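Local atomic coordinates of aspartate--tRNA(Asp/Asn) ligase (Sulfolobus tokodaii, PDB entry 1WYD), a protein that activates L-aspartate with ATP and probably transfers it to both tRNA(Asp) and tRNA(Asn), acting as a non-discriminating aspartyl-tRNA synthetase. Residues Glu146-Glu151 and Arg201-Ala206; Tyr191-Ala196 and Pro392-Phe397; Ile38-Thr43 and Thr64-Ile69; Arg3-Ala8 and Pro12-Lys17. One frame throughout, in Å; residues are numbered along the deposited sequence.

Interaction 1. Residues Glu146-Glu151 and Arg201-Ala206; sequences ETLYKE and RVFEVA
Phe-203 lies with one ring face under the CD1 methyl of Leu-148 and one edge turned to Tyr-149, where the C-terminal turn of helix 128-150 packs on strand 201-209 of the mixed, mostly antiparallel sheet of the class II aminoacyl-tRNA synthetase catalytic domain. CD1 of Leu-148 stands over that face, a CH-pi contact 4.3 Å from the centroid of the Phe-203 ring and offset toward its rim. Alongside, CB of Leu-148 meets CD1 of Phe-203 at 4.0 Å. The aromatic pair is an offset edge-to-face one: the edge of Phe-203 points to the face of Tyr-149, with the ring planes at 67° and CE1 of Tyr-149 3.9 Å from CZ of Phe-203. The first torsion of Phe-203 (chi1 64°) sets the ring between the backbone N and the carbonyl carbon and carries it toward the helix. Leu-148 also rests on Leu-241 and Ile-245 of helix 235-256, so the apolar centre of the contact is buried. Tyr-149 reaches the dimer interface instead, where Lys-142 of the second subunit makes a cation-pi contact with it. At the helix end the interaction turns polar. The Arg-201 chain runs extended from CG to NE toward the end of the helix and brings its guanidinium edge to a main-chain carbonyl: NH1 of Arg-201 donates to O of Glu-151 at 2.9 Å, in the carbonyl plane, with an N-H...O angle of 147°.

Interaction 2. Residues Tyr191-Ala196 and Pro392-Phe397; sequences YKELMA and PPHAGF
Helix 189-199, whose first turn belongs to the predicted aspartate-binding region, meets the start of strand 394-400 through a histidine-carboxylate pair. NE2 of His-394 donates to OE1 of Glu-193, modelled at 2.4 Å; this is shorter than such a bond normally is, so its exact length is doubtful. The carboxylate comes to the edge of the imidazole, its plane turned 49° from that of the ring, while CB and CG of Glu-193 pass close to the same nitrogen. On the far side of the ring ND1 of His-394 donates to O of Pro-392 at 2.8 Å, tilted somewhat from the carbonyl plane. With a partner at each ring nitrogen, the rotation of the imidazole is probably fixed; chi1 of 56° places it facing the helix. Gln-189 holds the other carboxylate oxygen of Glu-193. The strand belongs to the mixed sheet of the class II catalytic domain, and His-394 also packs on Arg-359, a predicted aspartate ligand, consistent with a second-shell place beside the amino acid pocket. From the helix Lys-192, extended beyond CG, sends NZ to O of Phe-397, farther along the strand, at 3.2 Å, a weak bond. Its stronger partner is Asp-227, in a salt bridge. Ala-196 closes the other end of the contact, where its carbonyl O lies 4.4 Å from CG of Pro-392.

Interaction 3. Residues Ile38-Thr43 and Thr64-Ile69; sequences ILRDKT and TQESVI
Strand 34-41 and the start of strand 68-77 do not pair directly; their backbones stay well apart, Leu-39 CA to Ile-69 CA being 8.6 Å, and a type II turn from Thr-64 to Ser-67 leads into the second strand. Side chains bridge the gap within the OB-fold domain, both strands pairing with strand 18-31 between them. Arg-40 and Glu-66 form a salt bridge with guanidinium and carboxylate nearly coplanar, 5° apart. NH2 of Arg-40 reaches OE1 of Glu-66 at a modelled 2.4 Å, too short to be taken literally, and NH1 of Arg-40 donates to OE2 of Glu-66 at 3.2 Å on its syn lone pair. A bend at chi3 of Arg-40 (-25°) and another at chi2 of Glu-66 bring the two flat groups edge to edge. The pair is buried and shared: OE2 of Glu-66 also takes a salt bridge from Arg-126, and NE of Arg-40 bonds His-26. Apolar packing supplies the rest, with CD1 of Leu-39 against CG1 of Ile-69 at 3.7 Å. Replacing Arg-40 by a methionine would probably leave the buried carboxylate of Glu-66 with Arg-126 as its main counter-charge and without the paired donors that fix the turn of its plane. With two arginines as partners, Glu-66 is likely to stay ionised although it is buried.

Interaction 4. Residues Arg3-Ala8 and Pro12-Lys17; sequences RSHFIA and PEYDGK
Aromatic contact comes first: the rings of His-5 and Tyr-14, arriving from opposite directions, meet obliquely with centroids 5.4 Å apart and planes at 75°. It is the hydroxyl end of Tyr-14 that does the touching. OH of Tyr-14 lies 3.5 Å from NE2 of His-5 and 3.7 Å from its CD2, and CE2 of Tyr-14 approaches that nitrogen at 4.0 Å. His-5, with CG opposite the carbonyl carbon (chi1 -60°), turns its ring out toward the second segment. Polar bonds act on the other side of the imidazole, where ND1 of His-5 and OG of Ser-4 are hydrogen-bonded at 2.6 Å, the serine oxygen in the ring plane at its edge; OG of Ser-4 in turn bonds the main chain at Ile-20. Backbone bonds shape the second segment: N of Asp-15 to O of Pro-12 closes the short 3-10 turn, and N of Lys-17 to O of Tyr-14 a type II turn with Gly-16 at positive phi. Together these loops form the N-terminal approach to strand 18-31, the first strand of the anticodon-binding OB fold. Substituting a serine for Tyr-14 would probably open a gap beside the His-5 ring and leave the two loops without their side-chain contact. Since the meeting is small and at the surface, it implies a light, local association, with the ND1 side of the histidine tied to Ser-4.

Overall arrangement
Interactions 1 and 2 share the class II catalytic domain, their centres about 13 Å apart: helix 189-199 runs straight into strand 201-209, and Val-202 packs on the backbone of Lys-192 and Met-195. Interaction 2 is fully buried and polar, near the predicted aspartate site; interaction 1 is partly buried and mainly apolar, and opens to the dimer interface. Interactions 3 and 4, at the N-terminal end of the chain, have centres about 16 Å apart and touch where Asp-41 and Thr-43 probably bond the backbone of Ile-7 and Ala-8. Interaction 3 joins a buried ion pair to a small apolar contact, whereas interaction 4 is a small surface contact between loops. All four contacts also touch the second subunit.

Interaction 1. Residues Glu146-Glu151 and Arg201-Ala206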
loop_
_atom_site.group_PDB
_atom_site.type_symbol
_atom_site.label_atom_id
_atom_site.label_comp_id
_atom_site.label_asym_id
_atom_site.label_seq_id
_atom_site.Cartn_x
_atom_site.Cartn_y
_atom_site.Cartn_z
ATOM N N GLU B 146 -3.496 7.828 8.628
ATOM C CA GLU B 146 -4.168 9.008 9.181
ATOM C C GLU B 146 -3.238 9.864 10.042
ATOM O O GLU B 146 -3.088 11.056 9.792
ATOM C CB GLU B 146 -5.405 8.543 9.951
ATOM C CG GLU B 146 -6.167 9.609 10.695
ATOM C CD GLU B 146 -7.255 8.974 11.525
ATOM O OE1 GLU B 146 -8.447 9.142 11.175
ATOM O OE2 GLU B 146 -6.905 8.267 12.494
ATOM N N THR B 147 -2.556 9.232 11.003
ATOM C CA THR B 147 -1.606 9.907 11.868
ATOM C C THR B 147 -0.514 10.566 11.058
ATOM O O THR B 147 -0.094 11.703 11.360
ATOM C CB THR B 147 -0.976 8.922 12.878
ATOM O OG1 THR B 147 -2.008 8.399 13.706
ATOM C CG2 THR B 147 -0.102 9.668 13.908
ATOM N N LEU B 148 -0.063 9.852 10.020
ATOM C CA LEU B 148 1.056 10.299 9.209
ATOM C C LEU B 148 0.719 11.503 8.339
ATOM O O LEU B 148 1.567 12.408 8.180
ATOM C CB LEU B 148 1.614 9.129 8.382
ATOM C CG LEU B 148 2.468 8.240 9.267
ATOM C CD1 LEU B 148 2.504 6.837 8.686
ATOM C CD2 LEU B 148 3.857 8.837 9.441
ATOM N N TYR B 149 -0.501 11.507 7.777
ATOM C CA TYR B 149 -1.006 12.612 6.968
ATOM C C TYR B 149 -1.127 13.840 7.820
ATOM O O TYR B 149 -0.842 14.928 7.361
ATOM C CB TYR B 149 -2.414 12.338 6.396
ATOM C CG TYR B 149 -2.552 11.228 5.410
ATOM C CD1 TYR B 149 -1.666 11.101 4.335
ATOM C CD2 TYR B 149 -3.577 10.288 5.533
ATOM C CE1 TYR B 149 -1.797 10.053 3.413
ATOM C CE2 TYR B 149 -3.726 9.224 4.598
ATOM C CZ TYR B 149 -2.826 9.112 3.549
ATOM O OH TYR B 149 -2.951 8.081 2.599
ATOM N N LYS B 150 -1.547 13.660 9.069
ATOM C CA LYS B 150 -1.640 14.780 10.024
ATOM C C LYS B 150 -0.277 15.436 10.241
ATOM O O LYS B 150 -0.213 16.624 10.539
ATOM C CB LYS B 150 -2.220 14.315 11.360
ATOM C CG LYS B 150 -2.958 15.382 12.146
ATOM C CD LYS B 150 -3.186 15.010 13.653
ATOM C CE LYS B 150 -4.207 13.872 13.869
ATOM N NZ LYS B 150 -5.501 13.958 13.062
ATOM N N GLU B 151 0.807 14.669 10.070
ATOM C CA GLU B 151 2.156 15.214 10.285
ATOM C C GLU B 151 2.777 15.646 8.975
ATOM O O GLU B 151 3.947 16.026 8.910
ATOM C CB GLU B 151 3.059 14.208 10.975
ATOM C CG GLU B 151 2.514 13.635 12.280
ATOM C CD GLU B 151 2.499 14.656 13.411
ATOM O OE1 GLU B 151 1.609 14.568 14.284
ATOM O OE2 GLU B 151 3.373 15.546 13.428
ATOM N N ARG B 201 9.330 14.068 4.238
ATOM C CA ARG B 201 8.515 13.210 5.109
ATOM C C ARG B 201 7.764 12.154 4.336
ATOM O O ARG B 201 6.809 12.485 3.679
ATOM C CB ARG B 201 7.538 14.064 5.957
ATOM C CG ARG B 201 8.267 15.082 6.851
ATOM C CD ARG B 201 7.362 15.753 7.946
ATOM N NE ARG B 201 8.128 16.389 9.039
ATOM C CZ ARG B 201 7.570 17.079 10.059
ATOM N NH1 ARG B 201 6.244 17.277 10.107
ATOM N NH2 ARG B 201 8.344 17.588 11.016
ATOM N N VAL B 202 8.162 10.876 4.455
ATOM C CA VAL B 202 7.599 9.838 3.568
ATOM C C VAL B 202 7.216 8.548 4.271
ATOM O O VAL B 202 7.886 8.117 5.153
ATOM C CB VAL B 202 8.616 9.490 2.461
ATOM C CG1 VAL B 202 8.838 10.683 1.588
ATOM C CG2 VAL B 202 9.937 8.981 3.084
ATOM N N PHE B 203 6.144 7.911 3.874
ATOM C CA PHE B 203 5.971 6.530 4.314
ATOM C C PHE B 203 5.700 5.572 3.143
ATOM O O PHE B 203 5.287 6.003 2.069
ATOM C CB PHE B 203 4.867 6.378 5.319
ATOM C CG PHE B 203 3.494 6.721 4.805
ATOM C CD1 PHE B 203 3.016 8.060 4.801
ATOM C CD2 PHE B 203 2.614 5.710 4.445
ATOM C CE1 PHE B 203 1.733 8.353 4.331
ATOM C CE2 PHE B 203 1.337 6.013 4.030
ATOM C CZ PHE B 203 0.891 7.344 4.004
ATOM N N GLU B 204 5.855 4.275 3.415
ATOM C CA GLU B 204 5.401 3.271 2.490
ATOM C C GLU B 204 4.924 2.037 3.250
ATOM O O GLU B 204 5.535 1.605 4.220
ATOM C CB GLU B 204 6.546 3.000 1.494
ATOM C CG GLU B 204 6.604 1.615 0.876
ATOM C CD GLU B 204 7.455 1.544 -0.387
ATOM O OE1 GLU B 204 8.571 2.088 -0.415
ATOM O OE2 GLU B 204 7.016 0.923 -1.346
ATOM N N VAL B 205 3.799 1.489 2.838
ATOM C CA VAL B 205 3.346 0.210 3.351
ATOM C C VAL B 205 3.393 -0.689 2.101
ATOM O O VAL B 205 2.740 -0.379 1.102
ATOM C CB VAL B 205 1.883 0.275 3.863
ATOM C CG1 VAL B 205 1.509 -0.982 4.575
ATOM C CG2 VAL B 205 1.669 1.440 4.825
ATOM N N ALA B 206 4.141 -1.785 2.149
ATOM C CA ALA B 206 4.360 -2.572 0.915
ATOM C C ALA B 206 5.085 -3.870 1.204
ATOM O O ALA B 206 5.747 -4.000 2.250
ATOM C CB ALA B 206 5.148 -1.771 -0.065
#

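Interaction 2. Residues Tyr191-Ala196 and Pro392-Phe397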
loop_
_atom_site.group_PDB
_atom_site.type_symbol
_atom_site.label_atom_id
_atom_site.label_comp_id
_atom_site.label_asym_id
_atom_site.label_seq_id
_atom_site.Cartn_x
_atom_site.Cartn_y
_atom_site.Cartn_z
ATOM N N TYR B 191 15.863 3.732 -0.546
ATOM C CA TYR B 191 14.974 4.558 -1.352
ATOM C C TYR B 191 14.176 5.570 -0.536
ATOM O O TYR B 191 13.953 6.698 -1.010
ATOM C CB TYR B 191 14.101 3.693 -2.230
ATOM C CG TYR B 191 14.941 2.957 -3.290
ATOM C CD1 TYR B 191 15.387 1.647 -3.068
ATOM C CD2 TYR B 191 15.330 3.593 -4.473
ATOM C CE1 TYR B 191 16.170 0.965 -4.020
ATOM C CE2 TYR B 191 16.115 2.931 -5.428
ATOM C CZ TYR B 191 16.534 1.614 -5.186
ATOM O OH TYR B 191 17.313 0.941 -6.107
ATOM N N LYS B 192 13.794 5.198 0.684
ATOM C CA LYS B 192 12.978 6.081 1.509
ATOM C C LYS B 192 13.862 7.172 2.091
ATOM O O LYS B 192 13.430 8.310 2.245
ATOM C CB LYS B 192 12.187 5.303 2.585
ATOM C CG LYS B 192 13.023 4.643 3.633
ATOM C CD LYS B 192 12.203 3.737 4.530
ATOM C CE LYS B 192 13.053 3.335 5.747
ATOM N NZ LYS B 192 12.380 2.451 6.701
ATOM N N GLU B 193 15.129 6.845 2.346
ATOM C CA GLU B 193 16.099 7.870 2.732
ATOM C C GLU B 193 16.217 8.876 1.613
ATOM O O GLU B 193 16.169 10.082 1.854
ATOM C CB GLU B 193 17.461 7.265 3.039
ATOM C CG GLU B 193 17.444 6.273 4.196
ATOM C CD GLU B 193 18.826 6.027 4.784
ATOM O OE1 GLU B 193 19.569 7.010 5.027
ATOM O OE2 GLU B 193 19.162 4.848 5.047
ATOM N N LEU B 194 16.351 8.364 0.386
ATOM C CA LEU B 194 16.461 9.192 -0.797
ATOM C C LEU B 194 15.270 10.121 -0.946
ATOM O O LEU B 194 15.447 11.317 -1.232
ATOM C CB LEU B 194 16.590 8.330 -2.081
ATOM C CG LEU B 194 17.886 7.509 -2.227
ATOM C CD1 LEU B 194 18.068 7.073 -3.659
ATOM C CD2 LEU B 194 19.119 8.260 -1.728
ATOM N N MET B 195 14.073 9.551 -0.813
ATOM C CA MET B 195 12.844 10.307 -0.974
ATOM C C MET B 195 12.649 11.233 0.217
ATOM O O MET B 195 11.980 12.246 0.086
ATOM C CB MET B 195 11.627 9.394 -1.102
ATOM C CG MET B 195 11.627 8.534 -2.332
ATOM S SD MET B 195 11.443 9.483 -3.797
ATOM C CE MET B 195 9.718 9.831 -3.733
ATOM N N ALA B 196 13.225 10.895 1.370
ATOM C CA ALA B 196 13.233 11.852 2.469
ATOM C C ALA B 196 14.148 13.023 2.088
ATOM O O ALA B 196 13.976 14.159 2.588
ATOM C CB ALA B 196 13.696 11.198 3.734
ATOM N N PRO B 392 20.093 15.448 3.970
ATOM C CA PRO B 392 19.883 16.065 5.281
ATOM C C PRO B 392 20.009 15.038 6.403
ATOM O O PRO B 392 20.011 13.825 6.130
ATOM C CB PRO B 392 18.430 16.550 5.188
ATOM C CG PRO B 392 17.760 15.523 4.367
ATOM C CD PRO B 392 18.807 15.119 3.318
ATOM N N PRO B 393 20.069 15.489 7.651
ATOM C CA PRO B 393 19.960 14.557 8.762
ATOM C C PRO B 393 18.559 14.005 8.707
ATOM O O PRO B 393 17.586 14.737 8.507
ATOM C CB PRO B 393 20.139 15.449 9.987
ATOM C CG PRO B 393 20.819 16.671 9.451
ATOM C CD PRO B 393 20.194 16.879 8.116
ATOM N N HIS B 394 18.453 12.700 8.848
ATOM C CA HIS B 394 17.156 12.064 8.830
ATOM C C HIS B 394 17.144 10.869 9.770
ATOM O O HIS B 394 18.174 10.497 10.324
ATOM C CB HIS B 394 16.762 11.670 7.396
ATOM C CG HIS B 394 17.765 10.797 6.713
ATOM N ND1 HIS B 394 19.032 11.229 6.391
ATOM C CD2 HIS B 394 17.679 9.517 6.278
ATOM C CE1 HIS B 394 19.679 10.252 5.778
ATOM N NE2 HIS B 394 18.878 9.203 5.699
ATOM N N ALA B 395 15.959 10.281 9.941
ATOM C CA ALA B 395 15.750 9.143 10.833
ATOM C C ALA B 395 14.507 8.436 10.375
ATOM O O ALA B 395 13.593 9.071 9.832
ATOM C CB ALA B 395 15.578 9.615 12.305
ATOM N N GLY B 396 14.460 7.121 10.583
ATOM C CA GLY B 396 13.279 6.385 10.196
ATOM C C GLY B 396 13.111 5.083 10.914
ATOM O O GLY B 396 13.962 4.669 11.696
ATOM N N PHE B 397 11.994 4.430 10.639
ATOM C CA PHE B 397 11.743 3.099 11.178
ATOM C C PHE B 397 10.936 2.217 10.214
ATOM O O PHE B 397 10.370 2.676 9.212
ATOM C CB PHE B 397 10.996 3.195 12.521
ATOM C CG PHE B 397 9.586 3.730 12.400
ATOM C CD1 PHE B 397 9.279 5.014 12.859
ATOM C CD2 PHE B 397 8.569 2.940 11.887
ATOM C CE1 PHE B 397 7.994 5.509 12.755
ATOM C CE2 PHE B 397 7.294 3.413 11.753
ATOM C CZ PHE B 397 6.989 4.697 12.192
#

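Interaction 3. Residues Ile38-Thr43 and Thr64-Ile69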
loop_
_atom_site.group_PDB
_atom_site.type_symbol
_atom_site.label_atom_id
_atom_site.label_comp_id
_atom_site.label_asym_id
_atom_site.label_seq_id
_atom_site.Cartn_x
_atom_site.Cartn_y
_atom_site.Cartn_z
ATOM N N ILE B 38 -29.125 -20.007 9.571
ATOM C CA ILE B 38 -28.231 -18.929 9.933
ATOM C C ILE B 38 -27.515 -18.513 8.627
ATOM O O ILE B 38 -26.811 -19.311 7.980
ATOM C CB ILE B 38 -27.226 -19.302 11.072
ATOM C CG1 ILE B 38 -27.894 -19.873 12.331
ATOM C CG2 ILE B 38 -26.351 -18.102 11.463
ATOM C CD1 ILE B 38 -29.139 -19.165 12.840
ATOM N N LEU B 39 -27.747 -17.270 8.228
ATOM C CA LEU B 39 -27.123 -16.693 7.055
ATOM C C LEU B 39 -25.960 -15.817 7.478
ATOM O O LEU B 39 -25.978 -15.231 8.579
ATOM C CB LEU B 39 -28.148 -15.886 6.252
ATOM C CG LEU B 39 -27.721 -15.304 4.911
ATOM C CD1 LEU B 39 -27.682 -16.385 3.834
ATOM C CD2 LEU B 39 -28.712 -14.213 4.540
ATOM N N ARG B 40 -24.936 -15.738 6.622
ATOM C CA ARG B 40 -23.747 -14.908 6.878
ATOM C C ARG B 40 -23.508 -13.969 5.716
ATOM O O ARG B 40 -23.576 -14.390 4.560
ATOM C CB ARG B 40 -22.497 -15.772 7.044
ATOM C CG ARG B 40 -21.293 -14.958 7.451
ATOM C CD ARG B 40 -19.956 -15.627 7.274
ATOM N NE ARG B 40 -20.129 -17.058 7.308
ATOM C CZ ARG B 40 -19.836 -17.853 6.279
ATOM N NH1 ARG B 40 -19.297 -17.333 5.184
ATOM N NH2 ARG B 40 -20.075 -19.160 6.385
ATOM N N ASP B 41 -23.234 -12.712 6.032
ATOM C CA ASP B 41 -22.833 -11.680 5.077
ATOM C C ASP B 41 -21.712 -10.925 5.743
ATOM O O ASP B 41 -21.311 -11.289 6.859
ATOM C CB ASP B 41 -24.007 -10.785 4.592
ATOM C CG ASP B 41 -24.474 -9.717 5.632
ATOM O OD1 ASP B 41 -25.534 -9.091 5.380
ATOM O OD2 ASP B 41 -23.877 -9.413 6.685
ATOM N N LYS B 42 -21.193 -9.889 5.092
ATOM C CA LYS B 42 -20.002 -9.222 5.635
ATOM C C LYS B 42 -20.254 -8.527 6.996
ATOM O O LYS B 42 -19.307 -8.275 7.724
ATOM C CB LYS B 42 -19.340 -8.297 4.585
ATOM C CG LYS B 42 -19.670 -6.821 4.709
ATOM C CD LYS B 42 -19.223 -5.962 3.523
ATOM C CE LYS B 42 -17.827 -5.380 3.726
ATOM N NZ LYS B 42 -17.747 -4.309 4.769
ATOM N N THR B 43 -21.514 -8.216 7.339
ATOM C CA THR B 43 -21.815 -7.588 8.664
ATOM C C THR B 43 -22.015 -8.559 9.818
ATOM O O THR B 43 -21.948 -8.164 10.982
ATOM C CB THR B 43 -23.046 -6.673 8.620
ATOM O OG1 THR B 43 -24.211 -7.449 8.290
ATOM C CG2 THR B 43 -22.909 -5.605 7.546
ATOM N N THR B 64 -27.138 -26.225 1.219
ATOM C CA THR B 64 -26.007 -26.854 1.877
ATOM C C THR B 64 -25.167 -25.751 2.396
ATOM O O THR B 64 -25.241 -24.641 1.872
ATOM C CB THR B 64 -25.187 -27.644 0.854
ATOM O OG1 THR B 64 -24.712 -26.740 -0.171
ATOM C CG2 THR B 64 -26.111 -28.607 0.118
ATOM N N GLN B 65 -24.338 -26.044 3.392
ATOM C CA GLN B 65 -23.511 -25.012 4.004
ATOM C C GLN B 65 -22.535 -24.453 2.971
ATOM O O GLN B 65 -22.000 -25.197 2.116
ATOM C CB GLN B 65 -22.783 -25.554 5.230
ATOM C CG GLN B 65 -23.718 -26.049 6.314
ATOM C CD GLN B 65 -22.933 -26.541 7.527
ATOM O OE1 GLN B 65 -22.455 -25.740 8.334
ATOM N NE2 GLN B 65 -22.782 -27.841 7.648
ATOM N N GLU B 66 -22.354 -23.138 3.049
ATOM C CA GLU B 66 -21.504 -22.307 2.171
ATOM C C GLU B 66 -22.057 -21.998 0.778
ATOM O O GLU B 66 -21.427 -21.262 0.023
ATOM C CB GLU B 66 -20.029 -22.768 2.126
ATOM C CG GLU B 66 -19.219 -22.573 3.418
ATOM C CD GLU B 66 -19.438 -21.239 4.143
ATOM O OE1 GLU B 66 -20.013 -21.282 5.249
ATOM O OE2 GLU B 66 -19.037 -20.155 3.639
ATOM N N SER B 67 -23.224 -22.524 0.433
ATOM C CA SER B 67 -23.955 -22.014 -0.729
ATOM C C SER B 67 -24.321 -20.550 -0.566
ATOM O O SER B 67 -24.561 -20.043 0.558
ATOM C CB SER B 67 -25.231 -22.793 -0.945
ATOM O OG SER B 67 -24.940 -24.166 -1.046
ATOM N N VAL B 68 -24.365 -19.861 -1.690
ATOM C CA VAL B 68 -24.646 -18.446 -1.682
ATOM C C VAL B 68 -26.099 -18.259 -2.069
ATOM O O VAL B 68 -26.532 -18.738 -3.130
ATOM C CB VAL B 68 -23.715 -17.708 -2.660
ATOM C CG1 VAL B 68 -24.099 -16.272 -2.783
ATOM C CG2 VAL B 68 -22.235 -17.894 -2.251
ATOM N N ILE B 69 -26.862 -17.588 -1.199
ATOM C CA ILE B 69 -28.268 -17.386 -1.483
ATOM C C ILE B 69 -28.720 -15.932 -1.393
ATOM O O ILE B 69 -28.070 -15.087 -0.769
ATOM C CB ILE B 69 -29.223 -18.337 -0.616
ATOM C CG1 ILE B 69 -29.276 -17.943 0.875
ATOM C CG2 ILE B 69 -28.888 -19.771 -0.787
ATOM C CD1 ILE B 69 -30.307 -18.736 1.662
#

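Interaction 4. Residues Arg3-Ala8 and Pro12-Lys17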
loop_
_atom_site.group_PDB
_atom_site.type_symbol
_atom_site.label_atom_id
_atom_site.label_comp_id
_atom_site.label_asym_id
_atom_site.label_seq_id
_atom_site.Cartn_x
_atom_site.Cartn_y
_atom_site.Cartn_z
ATOM N N ARG B 3 -29.364 -7.585 -2.763
ATOM C CA ARG B 3 -29.978 -7.436 -1.466
ATOM C C ARG B 3 -30.488 -6.021 -1.370
ATOM O O ARG B 3 -30.074 -5.179 -2.150
ATOM C CB ARG B 3 -28.943 -7.651 -0.368
ATOM C CG ARG B 3 -27.604 -7.033 -0.672
ATOM C CD ARG B 3 -26.785 -6.875 0.513
ATOM N NE ARG B 3 -26.156 -8.131 0.948
ATOM C CZ ARG B 3 -24.869 -8.427 0.773
ATOM N NH1 ARG B 3 -24.072 -7.587 0.116
ATOM N NH2 ARG B 3 -24.372 -9.544 1.257
ATOM N N SER B 4 -31.365 -5.775 -0.394
ATOM C CA SER B 4 -31.734 -4.422 0.007
ATOM C C SER B 4 -30.969 -4.051 1.271
ATOM O O SER B 4 -30.544 -2.905 1.415
ATOM C CB SER B 4 -33.251 -4.295 0.235
ATOM O OG SER B 4 -33.637 -4.884 1.477
ATOM N N HIS B 5 -30.802 -4.997 2.194
ATOM C CA HIS B 5 -30.092 -4.698 3.445
ATOM C C HIS B 5 -29.026 -5.736 3.790
ATOM O O HIS B 5 -29.165 -6.931 3.491
ATOM C CB HIS B 5 -31.062 -4.514 4.648
ATOM C CG HIS B 5 -32.064 -3.402 4.474
ATOM N ND1 HIS B 5 -33.105 -3.466 3.570
ATOM C CD2 HIS B 5 -32.174 -2.195 5.082
ATOM C CE1 HIS B 5 -33.804 -2.349 3.622
ATOM N NE2 HIS B 5 -33.261 -1.561 4.533
ATOM N N PHE B 6 -27.958 -5.267 4.411
ATOM C CA PHE B 6 -27.040 -6.133 5.119
ATOM C C PHE B 6 -27.700 -6.571 6.409
ATOM O O PHE B 6 -28.491 -5.823 6.989
ATOM C CB PHE B 6 -25.775 -5.370 5.455
ATOM C CG PHE B 6 -24.846 -5.212 4.294
ATOM C CD1 PHE B 6 -24.852 -4.030 3.538
ATOM C CD2 PHE B 6 -23.954 -6.234 3.955
ATOM C CE1 PHE B 6 -23.975 -3.865 2.451
ATOM C CE2 PHE B 6 -23.073 -6.085 2.859
ATOM C CZ PHE B 6 -23.088 -4.887 2.113
ATOM N N ILE B 7 -27.365 -7.768 6.878
ATOM C CA ILE B 7 -28.053 -8.343 8.026
ATOM C C ILE B 7 -28.101 -7.349 9.183
ATOM O O ILE B 7 -29.163 -7.096 9.747
ATOM C CB ILE B 7 -27.396 -9.676 8.442
ATOM C CG1 ILE B 7 -27.757 -10.779 7.431
ATOM C CG2 ILE B 7 -27.759 -10.062 9.886
ATOM C CD1 ILE B 7 -26.667 -11.829 7.255
ATOM N N ALA B 8 -26.948 -6.774 9.493
ATOM C CA ALA B 8 -26.767 -5.863 10.610
ATOM C C ALA B 8 -27.563 -4.537 10.481
ATOM O O ALA B 8 -27.765 -3.843 11.471
ATOM C CB ALA B 8 -25.266 -5.579 10.802
ATOM N N PRO B 12 -35.231 -4.142 15.357
ATOM C CA PRO B 12 -36.622 -4.458 15.756
ATOM C C PRO B 12 -37.622 -3.473 15.164
ATOM O O PRO B 12 -38.743 -3.877 14.837
ATOM C CB PRO B 12 -36.606 -4.369 17.284
ATOM C CG PRO B 12 -35.164 -4.567 17.696
ATOM C CD PRO B 12 -34.300 -4.207 16.502
ATOM N N GLU B 13 -37.189 -2.221 14.982
ATOM C CA GLU B 13 -37.972 -1.191 14.300
ATOM C C GLU B 13 -38.275 -1.498 12.831
ATOM O O GLU B 13 -38.629 -0.594 12.075
ATOM C CB GLU B 13 -37.266 0.171 14.414
ATOM C CG GLU B 13 -38.206 1.323 14.772
ATOM C CD GLU B 13 -37.490 2.647 15.039
ATOM O OE1 GLU B 13 -38.170 3.703 15.029
ATOM O OE2 GLU B 13 -36.254 2.641 15.264
ATOM N N TYR B 14 -38.136 -2.766 12.434
ATOM C CA TYR B 14 -38.342 -3.197 11.042
ATOM C C TYR B 14 -39.457 -4.234 10.937
ATOM O O TYR B 14 -39.747 -4.748 9.839
ATOM C CB TYR B 14 -37.057 -3.783 10.457
ATOM C CG TYR B 14 -36.189 -2.802 9.702
ATOM C CD1 TYR B 14 -35.025 -2.295 10.279
ATOM C CD2 TYR B 14 -36.510 -2.399 8.399
ATOM C CE1 TYR B 14 -34.201 -1.397 9.592
ATOM C CE2 TYR B 14 -35.690 -1.490 7.700
ATOM C CZ TYR B 14 -34.537 -0.994 8.310
ATOM O OH TYR B 14 -33.716 -0.099 7.650
ATOM N N ASP B 15 -40.071 -4.527 12.086
ATOM C CA ASP B 15 -41.167 -5.499 12.200
ATOM C C ASP B 15 -42.202 -5.289 11.104
ATOM O O ASP B 15 -42.566 -4.159 10.770
ATOM C CB ASP B 15 -41.825 -5.411 13.601
ATOM C CG ASP B 15 -42.623 -6.683 13.994
ATOM O OD1 ASP B 15 -43.481 -7.147 13.205
ATOM O OD2 ASP B 15 -42.484 -7.259 15.099
ATOM N N GLY B 16 -42.650 -6.399 10.539
ATOM C CA GLY B 16 -43.591 -6.381 9.439
ATOM C C GLY B 16 -43.030 -5.901 8.114
ATOM O O GLY B 16 -43.762 -5.871 7.132
ATOM N N LYS B 17 -41.753 -5.532 8.059
ATOM C CA LYS B 17 -41.210 -5.015 6.799
ATOM C C LYS B 17 -40.539 -6.069 5.892
ATOM O O LYS B 17 -39.984 -7.056 6.375
ATOM C CB LYS B 17 -40.310 -3.786 7.030
ATOM C CG LYS B 17 -40.459 -2.646 5.984
ATOM C CD LYS B 17 -41.846 -2.597 5.281
ATOM C CE LYS B 17 -41.768 -3.123 3.828
ATOM N NZ LYS B 17 -42.916 -2.707 2.962
#